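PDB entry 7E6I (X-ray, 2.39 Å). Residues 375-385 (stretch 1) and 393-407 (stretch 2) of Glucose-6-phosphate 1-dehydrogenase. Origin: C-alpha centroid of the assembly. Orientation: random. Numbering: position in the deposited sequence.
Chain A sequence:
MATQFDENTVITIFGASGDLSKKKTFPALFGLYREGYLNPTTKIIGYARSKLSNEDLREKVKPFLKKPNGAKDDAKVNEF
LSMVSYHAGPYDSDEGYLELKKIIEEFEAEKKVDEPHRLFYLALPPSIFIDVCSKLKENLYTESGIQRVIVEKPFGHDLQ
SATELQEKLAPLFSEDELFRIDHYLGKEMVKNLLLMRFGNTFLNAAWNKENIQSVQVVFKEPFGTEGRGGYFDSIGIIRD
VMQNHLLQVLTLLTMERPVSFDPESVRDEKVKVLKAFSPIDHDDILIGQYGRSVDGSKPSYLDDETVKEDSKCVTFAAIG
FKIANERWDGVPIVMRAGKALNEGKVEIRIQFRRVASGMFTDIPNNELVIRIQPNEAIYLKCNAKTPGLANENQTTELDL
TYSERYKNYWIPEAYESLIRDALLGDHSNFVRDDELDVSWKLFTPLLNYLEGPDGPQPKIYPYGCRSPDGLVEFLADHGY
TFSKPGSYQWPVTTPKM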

# COMPACT_ATOMS: atom_id res chain seq x y z
N ASN A 375 -12.26 8.24 -7.00
CA ASN A 375 -12.22 8.74 -8.38
C ASN A 375 -10.93 9.52 -8.59
O ASN A 375 -10.92 10.75 -8.52
CB ASN A 375 -13.44 9.59 -8.68
CG ASN A 375 -14.73 8.98 -8.18
OD1 ASN A 375 -15.17 7.94 -8.68
ND2 ASN A 375 -15.34 9.61 -7.17
N GLU A 376 -9.84 8.79 -8.84
CA GLU A 376 -8.53 9.34 -9.20
C GLU A 376 -8.63 10.72 -9.83
O GLU A 376 -9.16 10.86 -10.94
CB GLU A 376 -7.81 8.41 -10.18
CG GLU A 376 -7.39 7.08 -9.63
CD GLU A 376 -8.28 5.97 -10.14
OE1 GLU A 376 -9.52 6.14 -10.15
OE2 GLU A 376 -7.72 4.92 -10.54
N ALA A 377 -8.13 11.74 -9.14
CA ALA A 377 -8.24 13.11 -9.63
C ALA A 377 -7.23 14.00 -8.93
O ALA A 377 -6.69 13.65 -7.87
CB ALA A 377 -9.66 13.66 -9.42
N ILE A 378 -6.98 15.15 -9.55
CA ILE A 378 -6.19 16.22 -8.94
C ILE A 378 -6.99 17.51 -9.03
O ILE A 378 -7.54 17.82 -10.08
CB ILE A 378 -4.82 16.36 -9.63
CG1 ILE A 378 -3.98 15.12 -9.36
CG2 ILE A 378 -4.11 17.61 -9.15
CD1 ILE A 378 -2.89 14.90 -10.38
N TYR A 379 -7.08 18.24 -7.92
CA TYR A 379 -7.80 19.50 -7.86
C TYR A 379 -6.89 20.59 -7.34
O TYR A 379 -6.13 20.36 -6.39
CB TYR A 379 -9.05 19.42 -6.96
CG TYR A 379 -9.95 18.26 -7.26
CD1 TYR A 379 -10.81 18.30 -8.34
CD2 TYR A 379 -9.93 17.12 -6.47
CE1 TYR A 379 -11.64 17.23 -8.64
CE2 TYR A 379 -10.74 16.04 -6.76
CZ TYR A 379 -11.60 16.11 -7.84
OH TYR A 379 -12.43 15.05 -8.16
N LEU A 380 -6.96 21.77 -7.94
CA LEU A 380 -6.17 22.92 -7.52
C LEU A 380 -7.12 24.07 -7.23
O LEU A 380 -7.89 24.48 -8.11
CB LEU A 380 -5.15 23.33 -8.57
CG LEU A 380 -4.03 22.35 -8.93
CD1 LEU A 380 -4.54 21.38 -9.94
CD2 LEU A 380 -2.80 23.08 -9.50
N LYS A 381 -7.07 24.58 -6.01
CA LYS A 381 -7.79 25.79 -5.68
C LYS A 381 -6.95 26.98 -6.14
O LYS A 381 -5.80 27.14 -5.71
CB LYS A 381 -8.05 25.83 -4.18
CG LYS A 381 -8.99 26.93 -3.74
CD LYS A 381 -9.57 26.61 -2.41
CE LYS A 381 -10.14 27.83 -1.77
NZ LYS A 381 -10.01 27.70 -0.31
N CYS A 382 -7.50 27.78 -7.05
CA CYS A 382 -6.75 28.87 -7.66
C CYS A 382 -7.51 30.18 -7.52
O CYS A 382 -8.68 30.21 -7.11
CB CYS A 382 -6.46 28.61 -9.14
SG CYS A 382 -5.48 27.12 -9.46
N ASN A 383 -6.83 31.25 -7.88
CA ASN A 383 -7.35 32.60 -7.77
C ASN A 383 -7.26 33.28 -9.12
O ASN A 383 -6.34 33.02 -9.90
CB ASN A 383 -6.57 33.40 -6.73
CG ASN A 383 -6.88 32.94 -5.33
OD1 ASN A 383 -8.05 32.88 -4.95
ND2 ASN A 383 -5.84 32.58 -4.57
N ALA A 384 -8.22 34.14 -9.39
CA ALA A 384 -8.24 34.80 -10.69
C ALA A 384 -9.13 36.02 -10.58
O ALA A 384 -10.07 36.05 -9.78
CB ALA A 384 -8.74 33.86 -11.80
N LYS A 385 -8.81 37.02 -11.39
CA LYS A 385 -9.66 38.19 -11.49
C LYS A 385 -11.03 37.81 -12.05
O LYS A 385 -11.15 37.02 -12.99
CB LYS A 385 -8.99 39.23 -12.38
CG LYS A 385 -9.53 40.63 -12.18
CD LYS A 385 -9.16 41.54 -13.33
CE LYS A 385 -10.12 41.35 -14.51
NZ LYS A 385 -11.20 42.36 -14.47
N ASN A 393 -11.39 39.27 -6.73
CA ASN A 393 -10.91 37.91 -6.87
C ASN A 393 -12.09 36.95 -6.83
O ASN A 393 -13.03 37.14 -6.07
CB ASN A 393 -9.93 37.55 -5.77
CG ASN A 393 -9.41 36.12 -5.90
OD1 ASN A 393 -8.61 35.84 -6.78
ND2 ASN A 393 -9.84 35.23 -5.03
N GLN A 394 -12.03 35.93 -7.65
CA GLN A 394 -12.85 34.77 -7.40
C GLN A 394 -11.96 33.54 -7.43
O GLN A 394 -10.99 33.47 -8.18
CB GLN A 394 -13.97 34.66 -8.40
CG GLN A 394 -13.52 34.78 -9.85
CD GLN A 394 -14.69 34.59 -10.80
OE1 GLN A 394 -15.78 35.04 -10.54
NE2 GLN A 394 -14.48 33.87 -11.86
N THR A 395 -12.29 32.60 -6.56
CA THR A 395 -11.50 31.40 -6.43
C THR A 395 -12.08 30.35 -7.35
O THR A 395 -13.30 30.19 -7.45
CB THR A 395 -11.48 30.94 -4.98
OG1 THR A 395 -12.66 30.19 -4.71
CG2 THR A 395 -11.49 32.14 -4.09
N THR A 396 -11.19 29.66 -8.03
CA THR A 396 -11.53 28.73 -9.09
C THR A 396 -10.98 27.36 -8.70
O THR A 396 -9.83 27.27 -8.25
CB THR A 396 -10.90 29.20 -10.39
OG1 THR A 396 -11.49 30.45 -10.77
CG2 THR A 396 -11.10 28.16 -11.49
N GLU A 397 -11.80 26.33 -8.83
CA GLU A 397 -11.36 24.95 -8.68
C GLU A 397 -11.02 24.39 -10.05
O GLU A 397 -11.90 24.24 -10.90
CB GLU A 397 -12.44 24.10 -8.03
CG GLU A 397 -12.07 23.54 -6.68
CD GLU A 397 -13.06 22.50 -6.19
OE1 GLU A 397 -13.87 22.84 -5.29
OE2 GLU A 397 -13.03 21.36 -6.71
N LEU A 398 -9.74 24.06 -10.28
CA LEU A 398 -9.33 23.42 -11.51
C LEU A 398 -9.41 21.91 -11.36
O LEU A 398 -8.87 21.34 -10.40
CB LEU A 398 -7.91 23.84 -11.89
CG LEU A 398 -7.77 25.30 -12.33
CD1 LEU A 398 -6.43 25.54 -13.04
CD2 LEU A 398 -8.96 25.74 -13.19
N ASP A 399 -10.10 21.26 -12.29
CA ASP A 399 -10.34 19.83 -12.30
C ASP A 399 -9.40 19.16 -13.29
O ASP A 399 -9.48 19.41 -14.49
CB ASP A 399 -11.77 19.52 -12.73
CG ASP A 399 -12.65 19.12 -11.58
OD1 ASP A 399 -12.37 19.58 -10.46
OD2 ASP A 399 -13.63 18.36 -11.82
N LEU A 400 -8.53 18.30 -12.79
CA LEU A 400 -7.77 17.40 -13.65
C LEU A 400 -8.27 15.98 -13.39
O LEU A 400 -7.59 15.14 -12.80
CB LEU A 400 -6.29 17.54 -13.40
CG LEU A 400 -5.55 18.74 -13.97
CD1 LEU A 400 -6.18 20.05 -13.56
CD2 LEU A 400 -4.13 18.69 -13.47
N THR A 401 -9.52 15.74 -13.78
CA THR A 401 -10.10 14.41 -13.61
C THR A 401 -9.40 13.45 -14.55
O THR A 401 -9.31 13.70 -15.76
CB THR A 401 -11.61 14.44 -13.87
OG1 THR A 401 -12.31 14.60 -12.62
CG2 THR A 401 -12.08 13.15 -14.54
N TYR A 402 -8.88 12.37 -13.99
CA TYR A 402 -8.12 11.43 -14.80
C TYR A 402 -9.02 10.45 -15.55
O TYR A 402 -8.52 9.73 -16.42
CB TYR A 402 -7.13 10.68 -13.92
CG TYR A 402 -5.76 11.35 -13.87
CD1 TYR A 402 -5.47 12.34 -12.94
CD2 TYR A 402 -4.78 11.02 -14.79
CE1 TYR A 402 -4.22 12.96 -12.91
CE2 TYR A 402 -3.54 11.61 -14.76
CZ TYR A 402 -3.25 12.59 -13.83
OH TYR A 402 -1.99 13.17 -13.85
N SER A 403 -10.32 10.43 -15.25
CA SER A 403 -11.27 9.61 -16.01
C SER A 403 -11.24 9.97 -17.50
O SER A 403 -11.47 9.10 -18.34
CB SER A 403 -12.68 9.77 -15.45
OG SER A 403 -13.55 10.37 -16.40
N GLU A 404 -10.98 11.24 -17.83
CA GLU A 404 -10.71 11.64 -19.20
C GLU A 404 -9.83 10.62 -19.91
O GLU A 404 -10.28 9.90 -20.80
CB GLU A 404 -10.02 13.01 -19.25
CG GLU A 404 -10.88 14.20 -18.89
CD GLU A 404 -10.04 15.36 -18.35
OE1 GLU A 404 -10.44 15.96 -17.32
OE2 GLU A 404 -8.99 15.65 -18.96
N ARG A 405 -8.58 10.51 -19.46
CA ARG A 405 -7.59 9.70 -20.16
C ARG A 405 -7.72 8.21 -19.88
O ARG A 405 -7.22 7.40 -20.67
CB ARG A 405 -6.21 10.20 -19.75
CG ARG A 405 -6.21 11.71 -19.69
CD ARG A 405 -4.81 12.28 -19.64
NE ARG A 405 -4.08 11.91 -18.44
CZ ARG A 405 -2.75 11.85 -18.37
NH1 ARG A 405 -2.02 12.16 -19.44
NH2 ARG A 405 -2.13 11.53 -17.27
N TYR A 406 -8.37 7.81 -18.79
CA TYR A 406 -8.35 6.40 -18.40
C TYR A 406 -9.36 5.57 -19.18
O TYR A 406 -9.15 4.36 -19.33
CB TYR A 406 -8.59 6.25 -16.89
CG TYR A 406 -7.45 6.78 -16.02
CD1 TYR A 406 -6.28 7.28 -16.60
CD2 TYR A 406 -7.55 6.80 -14.63
CE1 TYR A 406 -5.24 7.78 -15.82
CE2 TYR A 406 -6.51 7.29 -13.84
CZ TYR A 406 -5.35 7.78 -14.44
OH TYR A 406 -4.29 8.28 -13.69
N LYS A 407 -10.43 6.19 -19.69
CA LYS A 407 -11.33 5.47 -20.58
C LYS A 407 -10.65 5.06 -21.88
O LYS A 407 -11.24 4.30 -22.67
CB LYS A 407 -12.57 6.32 -20.89
CG LYS A 407 -13.56 6.47 -19.72
CD LYS A 407 -13.93 7.93 -19.45
CE LYS A 407 -15.16 8.06 -18.55
NZ LYS A 407 -15.25 6.97 -17.52

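The two stretches form an antiparallel pair of β-strands, 377-385 and 393-401, held by a ladder of backbone hydrogen bonds and backed by a strip of apolar side chains on one face. Together they bury 973 Å² of surface, summed over both sides.

The ladder follows the usual antiparallel alternation. At Leu380 and Leu398 the bonds run both ways, Leu380 N to Leu398 O at 3.1 Å and Leu398 N to Leu380 O at 2.9 Å. The next hydrogen-bonded pair is the tightest: Cys382 N to Thr396 O and Thr396 N to Cys382 O are both 2.7 Å. Toward the other end, Leu400 N gives a sound bond to Ile378 O at 2.9 Å, but the return bond from Ile378 N to Leu400 O is weak at 3.3 Å. Beyond the strand, Tyr402 N reaches Glu376 O in another weak bond of 3.4 Å, so the ladder loosens here. Between the rungs, CA-H groups also approach carbonyls, as where Tyr379 CA lies 3.3 Å from Leu398 O.

Because side chains alternate along a strand, Ile378, Leu380, Cys382, Leu398 and Leu400 share one face. The branched aliphatic chains of Ile378, Leu380, Leu398 and Leu400 suit these places, since they pack without needing polar partners. Across the pairs, Ile378 CB is 4.2 Å from Leu400 CB, and Leu380 CB is 4.3 Å from Leu398 CB. Diagonal contacts knit the pairs together: Leu380 CD1 meets Leu400 CD1 at 4.2 Å, and Cys382 SG, on a compact side chain, meets Leu398 CD1 at 4.0 Å. Tyr402 extends this apolar patch, with its CE1 at 3.5 Å from Ile378 CD1, which lies at the ring edge. Ile378 is buried, whereas Leu398 and Leu400 remain exposed in the assembly, so the strip is not a sealed core.

The face carrying Tyr379, Lys381, Asn383, Thr395, Glu397 and Asp399 is more polar. Asp399 OD1 sits 2.9 Å from Tyr379 CD1, at the ring edge and near its plane, where the slightly positive ring hydrogens can face a carboxylate oxygen.

At the far end, amides supplement the ladder. Asn393 ND2 donates to Asn383 OD1 at 3.0 Å, and Asn393 OD1 accepts a weak bond of 3.1 Å from Ala384 N. An asparagine side chain, with a donor and an acceptor on one short arm, is well suited to this double role. Ala384 N also bonds to Gln394 O at 3.1 Å, while Gln394 N closes the pair by donating to Ala384 O at 2.9 Å.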